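Local coordinates for Alr3699 protein (Nostoc sp., PDB 4XSO), which belongs to the GT-B clan of glycosyltransferases, built from two Rossmann-like domains that face each other across a cleft, at residues Ile223-Ala227 / Gly334-Ala340. Numbering follows the deposited sequence.
Sequences ILIDA and GESQELA
Ala227 meets Ser336 and Leu339 where two helices of the C-terminal Rossmann-like domain of this GT-B fold pack against each other; the axes of segments 223-227 and 336-340 approach to 8.1 Å and cross at -63°. Short side chains on both helices let the backbones come close: CB of Ala227 fits 3.2 Å from O of Ser336, a carbonyl oxygen already bonded within its helix to N of Ala340, CB of Ser336 lies 3.6 Å from O of Ile223, and CB of Ala340 packs on CB of Ala227. Leu339 can be followed outward. Its CB comes near CB of Ala227, and CG rests 3.8 Å from that same methyl. With CG anti to the backbone N (chi1 171°), the branch runs on to CD2, which stays against CB of Ala227, lies 3.8 Å from CA of Leu224 and also touches CD1 of Leu224. Leu224 itself reaches strands 207-212 and 235-240, so leucine on both helices continues the apolar layer between helix and sheet. One turn before Ala227, the beta-branched Ile223 spreads in two directions: CG2 approaches the first turn of helix 336-348 at Ser336, while CD1 reaches the preceding loop. There Gly334 has a positive phi (82°), a conformation that glycine takes up easily, and its O lies 3.6 Å from CD1 of Ile223.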
loop_
_atom_site.group_PDB
_atom_site.type_symbol
_atom_site.label_atom_id
_atom_site.label_comp_id
_atom_site.label_asym_id
_atom_site.label_seq_id
_atom_site.Cartn_x
_atom_site.Cartn_y
_atom_site.Cartn_z
ATOM N N ILE A 223 -22.783 -25.868 26.755
ATOM C CA ILE A 223 -22.374 -27.277 26.748
ATOM C C ILE A 223 -22.030 -27.746 28.187
ATOM O O ILE A 223 -22.468 -28.803 28.592
ATOM C CB ILE A 223 -21.149 -27.497 25.792
ATOM C CG1 ILE A 223 -21.411 -26.922 24.399
ATOM C CG2 ILE A 223 -20.742 -28.976 25.719
ATOM C CD1 ILE A 223 -22.466 -27.719 23.650
ATOM N N LEU A 224 -21.249 -26.948 28.959
ATOM C CA LEU A 224 -20.995 -27.257 30.356
ATOM C C LEU A 224 -22.320 -27.368 31.136
ATOM O O LEU A 224 -22.485 -28.253 31.963
ATOM C CB LEU A 224 -20.014 -26.233 30.998
ATOM C CG LEU A 224 -19.769 -26.391 32.511
ATOM C CD1 LEU A 224 -19.141 -27.737 32.790
ATOM C CD2 LEU A 224 -18.839 -25.271 33.007
ATOM N N ILE A 225 -23.219 -26.416 30.915
ATOM C CA ILE A 225 -24.528 -26.398 31.579
ATOM C C ILE A 225 -25.335 -27.688 31.232
ATOM O O ILE A 225 -25.758 -28.357 32.160
ATOM C CB ILE A 225 -25.275 -25.077 31.281
ATOM C CG1 ILE A 225 -24.481 -23.908 31.898
ATOM C CG2 ILE A 225 -26.677 -25.128 31.857
ATOM C CD1 ILE A 225 -24.769 -22.584 31.252
ATOM N N ASP A 226 -25.421 -28.093 29.947
ATOM C CA ASP A 226 -26.083 -29.376 29.619
ATOM C C ASP A 226 -25.397 -30.559 30.311
ATOM O O ASP A 226 -26.042 -31.406 30.908
ATOM C CB ASP A 226 -26.077 -29.634 28.135
ATOM C CG ASP A 226 -27.090 -28.816 27.373
ATOM O OD1 ASP A 226 -28.053 -28.373 27.989
ATOM O OD2 ASP A 226 -26.899 -28.602 26.138
ATOM N N ALA A 227 -24.063 -30.582 30.329
ATOM C CA ALA A 227 -23.390 -31.653 31.051
ATOM C C ALA A 227 -23.690 -31.620 32.560
ATOM O O ALA A 227 -23.763 -32.662 33.200
ATOM C CB ALA A 227 -21.882 -31.597 30.823
ATOM N N GLY A 334 -18.937 -29.861 21.342
ATOM C CA GLY A 334 -20.385 -29.786 21.304
ATOM C C GLY A 334 -21.120 -30.937 21.974
ATOM O O GLY A 334 -22.339 -30.902 22.016
ATOM N N GLU A 335 -20.399 -31.966 22.465
ATOM C CA GLU A 335 -21.032 -33.156 23.073
ATOM C C GLU A 335 -21.026 -33.158 24.625
ATOM O O GLU A 335 -20.034 -33.525 25.282
ATOM C CB GLU A 335 -20.386 -34.424 22.534
ATOM C CG GLU A 335 -20.142 -34.375 21.036
ATOM C CD GLU A 335 -21.391 -34.622 20.187
ATOM O OE1 GLU A 335 -22.432 -33.979 20.432
ATOM O OE2 GLU A 335 -21.309 -35.462 19.252
ATOM N N SER A 336 -22.159 -32.823 25.206
ATOM C CA SER A 336 -22.252 -32.628 26.627
ATOM C C SER A 336 -22.191 -33.902 27.400
ATOM O O SER A 336 -21.743 -33.894 28.574
ATOM C CB SER A 336 -23.502 -31.806 27.002
ATOM O OG SER A 336 -24.705 -32.470 26.643
ATOM N N GLN A 337 -22.596 -35.019 26.799
ATOM C CA GLN A 337 -22.566 -36.253 27.580
ATOM C C GLN A 337 -21.131 -36.758 27.777
ATOM O O GLN A 337 -20.791 -37.330 28.822
ATOM C CB GLN A 337 -23.463 -37.366 26.997
ATOM C CG GLN A 337 -23.402 -38.637 27.865
ATOM C CD GLN A 337 -24.189 -38.501 29.162
ATOM O OE1 GLN A 337 -25.372 -38.169 29.122
ATOM N NE2 GLN A 337 -23.537 -38.762 30.329
ATOM N N GLU A 338 -20.295 -36.579 26.776
ATOM C CA GLU A 338 -18.900 -36.970 26.891
ATOM C C GLU A 338 -18.210 -36.093 27.972
ATOM O O GLU A 338 -17.400 -36.593 28.816
ATOM C CB GLU A 338 -18.255 -36.877 25.523
ATOM C CG GLU A 338 -16.840 -37.408 25.417
ATOM C CD GLU A 338 -16.290 -37.322 23.987
ATOM O OE1 GLU A 338 -17.040 -37.021 23.006
ATOM O OE2 GLU A 338 -15.091 -37.581 23.852
ATOM N N LEU A 339 -18.593 -34.821 28.018
ATOM C CA LEU A 339 -18.031 -33.896 29.049
ATOM C C LEU A 339 -18.464 -34.370 30.436
ATOM O O LEU A 339 -17.673 -34.381 31.377
ATOM C CB LEU A 339 -18.491 -32.450 28.770
ATOM C CG LEU A 339 -18.191 -31.394 29.841
ATOM C CD1 LEU A 339 -16.687 -31.373 30.171
ATOM C CD2 LEU A 339 -18.655 -30.042 29.328
ATOM N N ALA A 340 -19.716 -34.839 30.568
ATOM C CA ALA A 340 -20.217 -35.286 31.872
ATOM C C ALA A 340 -19.503 -36.550 32.309
ATOM O O ALA A 340 -19.184 -36.764 33.515
ATOM C CB ALA A 340 -21.726 -35.513 31.846
#